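Local coordinates for SusD superfamily protein (Bacteroides thetaiotaomicron, PDB 3MCX), which probably binds glycans at the outer membrane as a SusD-family protein, and binds zinc ions, at residues Y92-Q97 against G130-N135; T137-M142 against V420-L425; Q174-V179 against S209-N214; N185-L190 against W202-L207. All blocks are in the same frame, centred on the assembly; numbering follows the deposited sequence.

Contact 1. Residues Y92-Q97 against G130-N135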
loop_
_atom_site.group_PDB
_atom_site.type_symbol
_atom_site.label_atom_id
_atom_site.label_comp_id
_atom_site.label_asym_id
_atom_site.label_seq_id
_atom_site.Cartn_x
_atom_site.Cartn_y
_atom_site.Cartn_z
ATOM N N TYR A 92 -15.215 -3.981 -2.018
ATOM C CA TYR A 92 -16.245 -4.441 -2.957
ATOM C C TYR A 92 -17.247 -3.332 -3.301
ATOM O O TYR A 92 -17.778 -3.283 -4.391
ATOM C CB TYR A 92 -16.942 -5.727 -2.474
ATOM C CG TYR A 92 -16.204 -6.953 -2.920
ATOM C CD1 TYR A 92 -16.167 -7.282 -4.253
ATOM C CD2 TYR A 92 -15.489 -7.744 -2.010
ATOM C CE1 TYR A 92 -15.457 -8.379 -4.683
ATOM C CE2 TYR A 92 -14.780 -8.827 -2.430
ATOM C CZ TYR A 92 -14.759 -9.145 -3.776
ATOM O OH TYR A 92 -13.989 -10.208 -4.197
ATOM N N LYS A 93 -17.545 -2.441 -2.350
ATOM C CA LYS A 93 -18.416 -1.304 -2.648
ATOM C C LYS A 93 -17.775 -0.423 -3.722
ATOM O O LYS A 93 -18.460 0.017 -4.642
ATOM C CB LYS A 93 -18.716 -0.485 -1.379
ATOM C CG LYS A 93 -19.768 0.607 -1.565
ATOM C CD LYS A 93 -20.051 1.216 -0.163
ATOM C CE LYS A 93 -20.986 2.415 -0.196
ATOM N NZ LYS A 93 -21.012 3.004 1.204
ATOM N N VAL A 94 -16.474 -0.155 -3.584
ATOM C CA VAL A 94 -15.776 0.613 -4.606
ATOM C C VAL A 94 -15.859 -0.125 -5.950
ATOM O O VAL A 94 -16.149 0.500 -6.972
ATOM C CB VAL A 94 -14.330 0.891 -4.245
ATOM C CG1 VAL A 94 -13.547 1.416 -5.476
ATOM C CG2 VAL A 94 -14.269 1.912 -3.082
ATOM N N ILE A 95 -15.619 -1.436 -5.969
ATOM C CA ILE A 95 -15.681 -2.193 -7.229
ATOM C C ILE A 95 -17.071 -2.066 -7.860
ATOM O O ILE A 95 -17.216 -1.779 -9.056
ATOM C CB ILE A 95 -15.292 -3.664 -6.996
ATOM C CG1 ILE A 95 -13.788 -3.748 -6.740
ATOM C CG2 ILE A 95 -15.742 -4.526 -8.196
ATOM C CD1 ILE A 95 -13.298 -5.104 -6.227
ATOM N N ARG A 96 -18.084 -2.229 -7.041
ATOM C CA ARG A 96 -19.451 -2.112 -7.532
ATOM C C ARG A 96 -19.731 -0.738 -8.136
ATOM O O ARG A 96 -20.345 -0.635 -9.174
ATOM C CB ARG A 96 -20.440 -2.516 -6.452
ATOM C CG ARG A 96 -20.303 -4.001 -6.120
ATOM C CD ARG A 96 -21.282 -4.517 -5.091
ATOM N NE ARG A 96 -21.710 -3.573 -4.071
ATOM C CZ ARG A 96 -21.394 -3.737 -2.801
ATOM N NH1 ARG A 96 -20.678 -4.791 -2.483
ATOM N NH2 ARG A 96 -21.779 -2.899 -1.903
ATOM N N GLN A 97 -19.267 0.301 -7.481
ATOM C CA GLN A 97 -19.442 1.642 -8.018
ATOM C C GLN A 97 -18.692 1.837 -9.337
ATOM O O GLN A 97 -19.211 2.456 -10.257
ATOM C CB GLN A 97 -19.038 2.693 -6.989
ATOM C CG GLN A 97 -20.000 2.715 -5.787
ATOM C CD GLN A 97 -19.804 3.919 -4.880
ATOM O OE1 GLN A 97 -19.007 4.806 -5.162
ATOM N NE2 GLN A 97 -20.560 3.943 -3.777
ATOM N N GLY A 130 -9.260 -2.283 -11.017
ATOM C CA GLY A 130 -8.109 -3.174 -10.979
ATOM C C GLY A 130 -7.324 -3.080 -9.697
ATOM O O GLY A 130 -6.968 -4.101 -9.069
ATOM N N LEU A 131 -7.095 -1.840 -9.247
ATOM C CA LEU A 131 -6.385 -1.628 -7.982
ATOM C C LEU A 131 -7.148 -2.254 -6.805
ATOM O O LEU A 131 -6.552 -2.892 -5.933
ATOM C CB LEU A 131 -6.213 -0.136 -7.764
ATOM C CG LEU A 131 -5.464 0.316 -6.526
ATOM C CD1 LEU A 131 -4.101 -0.364 -6.440
ATOM C CD2 LEU A 131 -5.332 1.875 -6.566
ATOM N N SER A 132 -8.472 -2.097 -6.828
ATOM C CA SER A 132 -9.305 -2.636 -5.767
ATOM C C SER A 132 -9.228 -4.173 -5.730
ATOM O O SER A 132 -9.064 -4.760 -4.674
ATOM C CB SER A 132 -10.708 -2.093 -5.895
ATOM O OG SER A 132 -10.742 -0.673 -5.686
ATOM N N LEU A 133 -9.348 -4.819 -6.895
ATOM C CA LEU A 133 -9.283 -6.279 -6.940
ATOM C C LEU A 133 -7.887 -6.723 -6.472
ATOM O O LEU A 133 -7.770 -7.712 -5.733
ATOM C CB LEU A 133 -9.587 -6.778 -8.336
ATOM C CG LEU A 133 -9.474 -8.303 -8.525
ATOM C CD1 LEU A 133 -10.324 -9.106 -7.543
ATOM C CD2 LEU A 133 -9.785 -8.709 -9.994
ATOM N N PHE A 134 -6.825 -6.021 -6.878
ATOM C CA PHE A 134 -5.463 -6.325 -6.434
ATOM C C PHE A 134 -5.363 -6.284 -4.907
ATOM O O PHE A 134 -4.805 -7.183 -4.280
ATOM C CB PHE A 134 -4.489 -5.328 -7.083
ATOM C CG PHE A 134 -3.050 -5.475 -6.672
ATOM C CD1 PHE A 134 -2.346 -6.619 -6.949
ATOM C CD2 PHE A 134 -2.388 -4.438 -6.052
ATOM C CE1 PHE A 134 -1.005 -6.721 -6.625
ATOM C CE2 PHE A 134 -1.048 -4.549 -5.705
ATOM C CZ PHE A 134 -0.363 -5.671 -6.006
ATOM N N ASN A 135 -5.892 -5.214 -4.311
ATOM C CA ASN A 135 -5.878 -5.060 -2.856
ATOM C C ASN A 135 -6.573 -6.200 -2.143
ATOM O O ASN A 135 -6.060 -6.739 -1.156
ATOM C CB ASN A 135 -6.481 -3.708 -2.483
ATOM C CG ASN A 135 -5.551 -2.543 -2.839
ATOM O OD1 ASN A 135 -4.322 -2.661 -2.731
ATOM N ND2 ASN A 135 -6.134 -1.407 -3.239
#
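I95 meets S132 where helix 81-106 and helix 115-140 pack side by side. I95 CA and S132 CA are 6.6 Å apart. The short helical segments run antiparallel at 154°, and their axes approach to 9.3 Å. I95 and S132 carry the contact, and I95 can be followed outward. Its CB starts toward the other helix. CG1 sits anti to the carbonyl carbon (chi1 -72°) and reaches S132 CB at 3.6 Å. The chain then runs on extended, and I95 CD1 touches S132 CB and comes 4.0 Å from L133 N. The same methylene of S132 therefore touches both CG1 and CD1.

V94 adds one methyl: its CG1 comes to 3.5 Å from S132 OG. That hydroxyl is buried, but it is not left to the valine. S132 OG hydrogen-bonds to Y40 OH and to M128 O, the latter one turn earlier in its own helix. I31 and L34 of helix 21-36 also touch V94, while V154 and V179 pack on L133. The contact is apolar. Serine offers its carbon to the isoleucine and spends its oxygen elsewhere, and its small size is consistent with the close approach of the two backbones.

Contact 2. Residues T137-M142 against V420-L425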
loop_
_atom_site.group_PDB
_atom_site.type_symbol
_atom_site.label_atom_id
_atom_site.label_comp_id
_atom_site.label_asym_id
_atom_site.label_seq_id
_atom_site.Cartn_x
_atom_site.Cartn_y
_atom_site.Cartn_z
ATOM N N THR A 137 -7.063 -9.248 -3.352
ATOM C CA THR A 137 -6.394 -10.477 -3.667
ATOM C C THR A 137 -5.157 -10.643 -2.775
ATOM O O THR A 137 -4.841 -11.750 -2.340
ATOM C CB THR A 137 -6.036 -10.556 -5.172
ATOM O OG1 THR A 137 -7.230 -10.437 -5.945
ATOM C CG2 THR A 137 -5.327 -11.861 -5.501
ATOM N N ARG A 138 -4.441 -9.560 -2.530
ATOM C CA ARG A 138 -3.206 -9.669 -1.787
ATOM C C ARG A 138 -3.462 -9.790 -0.284
ATOM O O ARG A 138 -2.610 -10.346 0.394
ATOM C CB ARG A 138 -2.256 -8.517 -2.160
ATOM C CG ARG A 138 -2.657 -7.210 -1.655
ATOM C CD ARG A 138 -2.003 -6.050 -2.449
ATOM N NE ARG A 138 -0.575 -6.106 -2.705
ATOM C CZ ARG A 138 0.281 -5.054 -2.644
ATOM N NH1 ARG A 138 -0.105 -3.860 -2.214
ATOM N NH2 ARG A 138 1.517 -5.190 -3.039
ATOM N N LEU A 139 -4.635 -9.366 0.217
ATOM C CA LEU A 139 -4.994 -9.587 1.627
ATOM C C LEU A 139 -5.549 -10.975 1.851
ATOM O O LEU A 139 -5.211 -11.614 2.852
ATOM C CB LEU A 139 -6.046 -8.566 2.100
ATOM C CG LEU A 139 -5.455 -7.394 2.876
ATOM C CD1 LEU A 139 -4.522 -6.505 2.016
ATOM C CD2 LEU A 139 -6.594 -6.586 3.533
ATOM N N PHE A 140 -6.429 -11.439 0.958
ATOM C CA PHE A 140 -7.243 -12.607 1.219
ATOM C C PHE A 140 -6.791 -13.867 0.474
ATOM O O PHE A 140 -7.428 -14.924 0.579
ATOM C CB PHE A 140 -8.719 -12.269 0.909
ATOM C CG PHE A 140 -9.293 -11.247 1.868
ATOM C CD1 PHE A 140 -9.733 -11.653 3.110
ATOM C CD2 PHE A 140 -9.338 -9.894 1.539
ATOM C CE1 PHE A 140 -10.247 -10.731 4.043
ATOM C CE2 PHE A 140 -9.843 -8.951 2.461
ATOM C CZ PHE A 140 -10.280 -9.395 3.711
ATOM N N GLY A 141 -5.669 -13.749 -0.267
ATOM C CA GLY A 141 -5.109 -14.847 -1.071
ATOM C C GLY A 141 -3.637 -15.009 -0.761
ATOM O O GLY A 141 -2.935 -14.043 -0.454
HETATM N N MSE A 142 -3.157 -16.246 -0.847
HETATM C CA MSE A 142 -1.724 -16.503 -0.690
HETATM C C MSE A 142 -0.960 -15.825 -1.833
HETATM O O MSE A 142 -1.496 -15.634 -2.919
HETATM C CB MSE A 142 -1.448 -18.008 -0.697
HETATM C CG MSE A 142 -2.040 -18.750 0.494
HETATM SE SE MSE A 142 -1.368 -18.259 2.225
HETATM C CE MSE A 142 0.477 -18.892 2.104
ATOM N N VAL A 420 6.026 -3.077 2.411
ATOM C CA VAL A 420 7.144 -3.925 2.810
ATOM C C VAL A 420 6.802 -5.397 3.051
ATOM O O VAL A 420 7.603 -6.275 2.716
ATOM C CB VAL A 420 7.925 -3.275 3.989
ATOM C CG1 VAL A 420 8.771 -4.275 4.782
ATOM C CG2 VAL A 420 8.753 -2.122 3.432
ATOM N N PHE A 421 5.634 -5.696 3.601
ATOM C CA PHE A 421 5.218 -7.099 3.754
ATOM C C PHE A 421 5.402 -7.914 2.475
ATOM O O PHE A 421 5.919 -9.020 2.483
ATOM C CB PHE A 421 3.740 -7.060 4.151
ATOM C CG PHE A 421 3.076 -8.395 4.414
ATOM C CD1 PHE A 421 3.693 -9.416 5.095
ATOM C CD2 PHE A 421 1.730 -8.575 4.050
ATOM C CE1 PHE A 421 3.016 -10.564 5.399
ATOM C CE2 PHE A 421 1.077 -9.735 4.334
ATOM C CZ PHE A 421 1.701 -10.714 5.015
ATOM N N TYR A 422 4.940 -7.327 1.385
ATOM C CA TYR A 422 4.951 -8.011 0.073
ATOM C C TYR A 422 6.365 -8.246 -0.435
ATOM O O TYR A 422 6.614 -9.220 -1.152
ATOM C CB TYR A 422 4.090 -7.209 -0.908
ATOM C CG TYR A 422 2.706 -7.043 -0.358
ATOM C CD1 TYR A 422 1.868 -8.160 -0.213
ATOM C CD2 TYR A 422 2.291 -5.819 0.160
ATOM C CE1 TYR A 422 0.633 -8.059 0.330
ATOM C CE2 TYR A 422 1.013 -5.711 0.758
ATOM C CZ TYR A 422 0.213 -6.833 0.841
ATOM O OH TYR A 422 -1.044 -6.759 1.438
ATOM N N ASP A 423 7.310 -7.389 -0.032
ATOM C CA ASP A 423 8.743 -7.602 -0.344
ATOM C C ASP A 423 9.216 -8.963 0.150
ATOM O O ASP A 423 9.969 -9.658 -0.532
ATOM C CB ASP A 423 9.636 -6.533 0.298
ATOM C CG ASP A 423 9.335 -5.133 -0.161
ATOM O OD1 ASP A 423 8.412 -4.878 -0.970
ATOM O OD2 ASP A 423 10.097 -4.232 0.290
ATOM N N TYR A 424 8.807 -9.345 1.359
ATOM C CA TYR A 424 9.177 -10.638 1.889
ATOM C C TYR A 424 8.431 -11.727 1.125
ATOM O O TYR A 424 9.035 -12.706 0.682
ATOM C CB TYR A 424 8.807 -10.755 3.366
ATOM C CG TYR A 424 9.649 -9.917 4.293
ATOM C CD1 TYR A 424 9.320 -8.592 4.518
ATOM C CD2 TYR A 424 10.751 -10.452 4.954
ATOM C CE1 TYR A 424 10.100 -7.815 5.377
ATOM C CE2 TYR A 424 11.509 -9.683 5.803
ATOM C CZ TYR A 424 11.150 -8.372 6.039
ATOM O OH TYR A 424 11.921 -7.588 6.894
ATOM N N LEU A 425 7.117 -11.554 0.941
ATOM C CA LEU A 425 6.294 -12.622 0.367
ATOM C C LEU A 425 6.777 -12.999 -1.029
ATOM O O LEU A 425 6.963 -14.190 -1.330
ATOM C CB LEU A 425 4.836 -12.215 0.339
ATOM C CG LEU A 425 4.175 -11.912 1.695
ATOM C CD1 LEU A 425 2.698 -11.528 1.514
ATOM C CD2 LEU A 425 4.369 -13.083 2.693
#
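R138 lays its guanidinium flat on the ring of Y422. This is a stacked cation-pi pair inside the helical SusD-family fold, joining the last turn of helix 115-140 to helix 420-426. The planes are 9° apart, and R138 CZ stands 3.6 Å from the centroid of the Y422 ring. The opposite ring face is met by F421 CD2. R138 CG lies between the backbone N and the carbonyl carbon (chi1 72°), and a bend at chi3 turns the guanidinium over the ring.

One salt bridge holds the far end: R138 NH1 pairs with OE2 of E419, next to V420 in the chain, which probably steadies the charge. With an alanine in place of Y422, the guanidinium would probably keep E419 but lose the surface that holds it flat, and could turn more freely.

Van der Waals contacts gather at the hydroxyl. The R138 chain crosses the tyrosine there, with R138 CG 3.5 Å from Y422 OH. L139 adds a methyl beside the same oxygen: L139 CD1 to Y422 OH is also 3.5 Å.

Contact 3. Residues Q174-V179 against S209-N214. With ZN (zinc ion), chain B.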
loop_
_atom_site.group_PDB
_atom_site.type_symbol
_atom_site.label_atom_id
_atom_site.label_comp_id
_atom_site.label_asym_id
_atom_site.label_seq_id
_atom_site.Cartn_x
_atom_site.Cartn_y
_atom_site.Cartn_z
ATOM N N GLN A 174 -6.241 -15.767 -11.724
ATOM C CA GLN A 174 -7.365 -15.200 -12.437
ATOM C C GLN A 174 -7.615 -13.765 -12.000
ATOM O O GLN A 174 -7.894 -12.875 -12.815
ATOM C CB GLN A 174 -8.599 -16.058 -12.211
ATOM C CG GLN A 174 -8.591 -17.365 -12.998
ATOM C CD GLN A 174 -9.747 -18.280 -12.648
ATOM O OE1 GLN A 174 -10.172 -18.338 -11.483
ATOM N NE2 GLN A 174 -10.247 -19.010 -13.630
ATOM N N CYS A 175 -7.444 -13.525 -10.707
ATOM C CA CYS A 175 -7.590 -12.179 -10.174
ATOM C C CYS A 175 -6.519 -11.256 -10.728
ATOM O O CYS A 175 -6.820 -10.157 -11.191
ATOM C CB CYS A 175 -7.581 -12.207 -8.642
ATOM S SG CYS A 175 -9.064 -12.955 -7.941
ATOM N N TYR A 176 -5.259 -11.682 -10.679
ATOM C CA TYR A 176 -4.192 -10.846 -11.255
ATOM C C TYR A 176 -4.398 -10.569 -12.759
ATOM O O TYR A 176 -4.123 -9.474 -13.236
ATOM C CB TYR A 176 -2.800 -11.431 -10.997
ATOM C CG TYR A 176 -2.132 -11.051 -9.690
ATOM C CD1 TYR A 176 -2.444 -11.679 -8.496
ATOM C CD2 TYR A 176 -1.132 -10.103 -9.676
ATOM C CE1 TYR A 176 -1.795 -11.343 -7.309
ATOM C CE2 TYR A 176 -0.479 -9.760 -8.497
ATOM C CZ TYR A 176 -0.797 -10.408 -7.329
ATOM O OH TYR A 176 -0.119 -10.070 -6.171
ATOM N N GLU A 177 -4.868 -11.559 -13.498
ATOM C CA GLU A 177 -5.165 -11.348 -14.936
ATOM C C GLU A 177 -6.154 -10.202 -15.095
ATOM O O GLU A 177 -5.987 -9.346 -15.951
ATOM C CB GLU A 177 -5.758 -12.568 -15.578
ATOM C CG GLU A 177 -4.800 -13.660 -15.859
ATOM C CD GLU A 177 -5.521 -14.852 -16.471
ATOM O OE1 GLU A 177 -6.772 -14.987 -16.284
ATOM O OE2 GLU A 177 -4.835 -15.639 -17.171
ATOM N N GLN A 178 -7.175 -10.176 -14.247
ATOM C CA GLN A 178 -8.195 -9.108 -14.358
ATOM C C GLN A 178 -7.633 -7.748 -13.942
ATOM O O GLN A 178 -7.965 -6.736 -14.598
ATOM C CB GLN A 178 -9.437 -9.466 -13.537
ATOM C CG GLN A 178 -10.604 -8.525 -13.728
ATOM C CD GLN A 178 -11.144 -8.559 -15.123
ATOM O OE1 GLN A 178 -11.551 -9.613 -15.626
ATOM N NE2 GLN A 178 -11.175 -7.395 -15.774
ATOM N N VAL A 179 -6.774 -7.741 -12.907
ATOM C CA VAL A 179 -6.135 -6.513 -12.486
ATOM C C VAL A 179 -5.314 -5.911 -13.621
ATOM O O VAL A 179 -5.430 -4.722 -13.947
ATOM C CB VAL A 179 -5.216 -6.759 -11.309
ATOM C CG1 VAL A 179 -4.357 -5.501 -11.008
ATOM C CG2 VAL A 179 -6.043 -7.212 -10.069
ATOM N N SER A 209 3.739 -1.608 -12.335
ATOM C CA SER A 209 5.061 -2.122 -11.919
ATOM C C SER A 209 4.976 -2.871 -10.599
ATOM O O SER A 209 5.638 -3.908 -10.431
ATOM C CB SER A 209 6.167 -1.051 -11.906
ATOM O OG SER A 209 6.076 -0.178 -10.795
ATOM N N ARG A 210 4.166 -2.375 -9.666
ATOM C CA ARG A 210 3.941 -3.047 -8.409
ATOM C C ARG A 210 3.238 -4.368 -8.618
ATOM O O ARG A 210 3.604 -5.362 -8.020
ATOM C CB ARG A 210 3.125 -2.126 -7.498
ATOM C CG ARG A 210 2.782 -2.734 -6.130
ATOM C CD ARG A 210 1.802 -1.893 -5.356
ATOM N NE ARG A 210 2.344 -0.611 -4.932
ATOM C CZ ARG A 210 1.624 0.360 -4.369
ATOM N NH1 ARG A 210 0.323 0.228 -4.210
ATOM N NH2 ARG A 210 2.214 1.464 -3.955
ATOM N N VAL A 211 2.166 -4.353 -9.418
ATOM C CA VAL A 211 1.421 -5.580 -9.676
ATOM C C VAL A 211 2.297 -6.673 -10.316
ATOM O O VAL A 211 2.363 -7.819 -9.833
ATOM C CB VAL A 211 0.138 -5.285 -10.519
ATOM C CG1 VAL A 211 -0.553 -6.562 -10.958
ATOM C CG2 VAL A 211 -0.790 -4.365 -9.744
ATOM N N TYR A 212 2.948 -6.326 -11.420
ATOM C CA TYR A 212 3.802 -7.288 -12.128
ATOM C C TYR A 212 4.926 -7.813 -11.228
ATOM O O TYR A 212 5.265 -8.997 -11.255
ATOM C CB TYR A 212 4.384 -6.625 -13.359
ATOM C CG TYR A 212 3.470 -6.493 -14.565
ATOM C CD1 TYR A 212 2.726 -7.573 -15.042
ATOM C CD2 TYR A 212 3.386 -5.275 -15.261
ATOM C CE1 TYR A 212 1.927 -7.446 -16.190
ATOM C CE2 TYR A 212 2.604 -5.154 -16.406
ATOM C CZ TYR A 212 1.869 -6.224 -16.859
ATOM O OH TYR A 212 1.097 -6.092 -18.006
ATOM N N LEU A 213 5.530 -6.943 -10.432
ATOM C CA LEU A 213 6.632 -7.355 -9.552
ATOM C C LEU A 213 6.140 -8.465 -8.603
ATOM O O LEU A 213 6.825 -9.463 -8.395
ATOM C CB LEU A 213 7.192 -6.147 -8.757
ATOM C CG LEU A 213 8.428 -6.404 -7.888
ATOM C CD1 LEU A 213 9.658 -6.944 -8.649
ATOM C CD2 LEU A 213 8.756 -5.116 -7.119
ATOM N N ASN A 214 4.948 -8.298 -8.047
ATOM C CA ASN A 214 4.375 -9.274 -7.084
ATOM C C ASN A 214 3.842 -10.522 -7.789
ATOM O O ASN A 214 3.541 -11.519 -7.143
ATOM C CB ASN A 214 3.332 -8.590 -6.195
ATOM C CG ASN A 214 3.977 -7.783 -5.116
ATOM O OD1 ASN A 214 4.576 -8.367 -4.192
ATOM N ND2 ASN A 214 3.938 -6.446 -5.248
HETATM ZN ZN ZN B . -7.816 -16.396 -17.056
HETATM O O HOH W 1 -9.412 -15.786 -16.028
#
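Y176 and V211 lie alongside each other, pointing opposite ways, between two antiparallel helices. The tyrosine starts toward helix 201-214. Y176 CD2 touches V211 CG1 at 3.8 Å. V211 O sits at the ring edge, near its plane, 3.7 Å from Y176 CE2. Further out, Y176 OH passes 3.8 Å from N214 CB.

V179, one turn on, crosses V211 obliquely, CG1 to CG1 at 3.9 Å. V211 CG1 is anti to its own N (chi1 172°), which lets it touch both Y176 CD2 and V179 CG1. With an alanine in place of Y176, a gap would probably open beside V211 CG1, and N214 CB would lose its contact with the hydroxyl.

N214 ND2 turns back to bond R210 O at 3.0 Å. N214 N reaches R210 O from the opposite face of the carbonyl plane. On the exposed side of helix 172-186, E177 OE1 binds a zinc ion at 1.9 Å, with a water also on the metal. The segments run at 156° to each other, an antiparallel helix pair in keeping with the TPR-like helical scaffold of SusD proteins.

Contact 4. Residues N185-L190 against W202-L207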
loop_
_atom_site.group_PDB
_atom_site.type_symbol
_atom_site.label_atom_id
_atom_site.label_comp_id
_atom_site.label_asym_id
_atom_site.label_seq_id
_atom_site.Cartn_x
_atom_site.Cartn_y
_atom_site.Cartn_z
ATOM N N ASN A 185 -5.871 -1.788 -20.080
ATOM C CA ASN A 185 -6.934 -1.300 -20.967
ATOM C C ASN A 185 -7.263 0.173 -20.688
ATOM O O ASN A 185 -7.727 0.873 -21.595
ATOM C CB ASN A 185 -8.192 -2.161 -20.863
ATOM C CG ASN A 185 -8.023 -3.538 -21.493
ATOM O OD1 ASN A 185 -7.291 -3.682 -22.460
ATOM N ND2 ASN A 185 -8.750 -4.539 -20.981
ATOM N N ALA A 186 -7.000 0.623 -19.469
ATOM C CA ALA A 186 -7.188 2.022 -19.083
ATOM C C ALA A 186 -6.175 2.979 -19.703
ATOM O O ALA A 186 -6.487 4.130 -19.947
ATOM C CB ALA A 186 -7.112 2.153 -17.561
ATOM N N LEU A 187 -4.958 2.524 -19.975
ATOM C CA LEU A 187 -3.842 3.464 -20.187
ATOM C C LEU A 187 -4.070 4.529 -21.264
ATOM O O LEU A 187 -3.778 5.713 -21.044
ATOM C CB LEU A 187 -2.538 2.703 -20.503
ATOM C CG LEU A 187 -1.966 1.781 -19.446
ATOM C CD1 LEU A 187 -0.789 1.049 -20.058
ATOM C CD2 LEU A 187 -1.548 2.575 -18.199
ATOM N N SER A 188 -4.582 4.123 -22.409
ATOM C CA SER A 188 -4.696 5.068 -23.528
ATOM C C SER A 188 -5.722 6.191 -23.290
ATOM O O SER A 188 -5.664 7.240 -23.933
ATOM C CB SER A 188 -4.968 4.333 -24.838
ATOM O OG SER A 188 -6.221 3.692 -24.800
ATOM N N GLY A 189 -6.657 5.976 -22.375
ATOM C CA GLY A 189 -7.637 6.991 -22.025
ATOM C C GLY A 189 -7.261 7.931 -20.900
ATOM O O GLY A 189 -7.952 8.921 -20.704
ATOM N N LEU A 190 -6.193 7.631 -20.161
ATOM C CA LEU A 190 -5.788 8.433 -18.986
ATOM C C LEU A 190 -5.038 9.696 -19.416
ATOM O O LEU A 190 -4.421 9.749 -20.492
ATOM C CB LEU A 190 -4.885 7.605 -18.088
ATOM C CG LEU A 190 -5.496 6.337 -17.474
ATOM C CD1 LEU A 190 -4.433 5.487 -16.793
ATOM C CD2 LEU A 190 -6.543 6.706 -16.466
ATOM N N TRP A 202 0.888 7.913 -15.730
ATOM C CA TRP A 202 2.109 7.645 -14.955
ATOM C C TRP A 202 1.792 6.848 -13.699
ATOM O O TRP A 202 2.513 5.895 -13.381
ATOM C CB TRP A 202 2.867 8.958 -14.670
ATOM C CG TRP A 202 3.035 9.717 -15.934
ATOM C CD1 TRP A 202 2.383 10.858 -16.302
ATOM C CD2 TRP A 202 3.803 9.309 -17.070
ATOM N NE1 TRP A 202 2.736 11.207 -17.564
ATOM C CE2 TRP A 202 3.584 10.261 -18.080
ATOM C CE3 TRP A 202 4.659 8.232 -17.333
ATOM C CZ2 TRP A 202 4.195 10.183 -19.338
ATOM C CZ3 TRP A 202 5.271 8.157 -18.564
ATOM C CH2 TRP A 202 5.022 9.116 -19.565
ATOM N N ALA A 203 0.722 7.217 -12.999
ATOM C CA ALA A 203 0.274 6.479 -11.828
ATOM C C ALA A 203 -0.080 5.033 -12.196
ATOM O O ALA A 203 0.235 4.089 -11.474
ATOM C CB ALA A 203 -0.956 7.152 -11.206
ATOM N N ALA A 204 -0.814 4.875 -13.287
ATOM C CA ALA A 204 -1.232 3.548 -13.710
ATOM C C ALA A 204 -0.053 2.635 -14.096
ATOM O O ALA A 204 -0.024 1.463 -13.722
ATOM C CB ALA A 204 -2.279 3.624 -14.863
ATOM N N GLN A 205 0.930 3.164 -14.805
ATOM C CA GLN A 205 2.117 2.370 -15.112
ATOM C C GLN A 205 2.899 2.070 -13.836
ATOM O O GLN A 205 3.414 0.964 -13.702
ATOM C CB GLN A 205 3.007 3.081 -16.144
ATOM C CG GLN A 205 2.555 2.939 -17.579
ATOM C CD GLN A 205 2.863 1.541 -18.130
ATOM O OE1 GLN A 205 2.279 0.555 -17.698
ATOM N NE2 GLN A 205 3.801 1.462 -19.055
ATOM N N ALA A 206 2.978 3.024 -12.911
ATOM C CA ALA A 206 3.637 2.804 -11.619
ATOM C C ALA A 206 2.941 1.669 -10.874
ATOM O O ALA A 206 3.590 0.740 -10.381
ATOM C CB ALA A 206 3.618 4.098 -10.770
ATOM N N LEU A 207 1.615 1.711 -10.820
ATOM C CA LEU A 207 0.877 0.642 -10.142
ATOM C C LEU A 207 1.059 -0.701 -10.855
ATOM O O LEU A 207 1.221 -1.750 -10.198
ATOM C CB LEU A 207 -0.616 0.969 -10.055
ATOM C CG LEU A 207 -0.954 2.128 -9.119
ATOM C CD1 LEU A 207 -2.419 2.572 -9.383
ATOM C CD2 LEU A 207 -0.661 1.750 -7.626
#
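A204 points its methyl between two leucines, L187 and L190. L187 CD2 reaches A204 CB at 3.6 Å. L190 CD1 comes closer, 3.4 Å from A204 CB, which is tight for two carbons. The other methyl of L187 turns to Q205. L187 CD1 lies 3.9 Å from Q205 OE1, and the two side chains cross at about a right angle.

The next shell sets these groups in place. L187 CG stands anti to the carbonyl carbon (chi1 -63°), which sends its two methyls to A204 and Q205. Q205 bends at chi2 (-75°), which folds its amide back beside L187. Q205 NE2 is held by D227 of helix 218-231. The backbone also curls on the first side: L190 N bonds to L187 O at 3.2 Å, keeping both leucines on one face of the turn.

Farther out, L190 rests on S123 and E124 of helix 115-140. On the other helix, Q205 packs on A224 and V228 of helix 218-231. The contact lies near the connection between helix 172-186 and helix 201-214, at the connected end of a helical hairpin consistent with the TPR-like SusD fold.

How the contacts relate
From the N terminus, contact 1 comes first. It closes a 32-residue, mostly helical loop between its segments on helix 81-106 and helix 115-140. Contact 2 opens just afterwards, at the end of helix 115-140, and closes a loop of 277 residues by reaching helix 420-426. Contacts 3 and 4 both nest inside that loop. They join the same two helices, 172-186 and 201-214, with contact 4 nested within contact 3. Helix 172-186 also packs on helix 115-140: F134 of contact 1 touches Y176 of contact 3. R138 and Y422 of contact 2 both meet N214. The contacts thus tie helices 81-106, 115-140, 172-186 and 201-214 together and link them to helix 420-426.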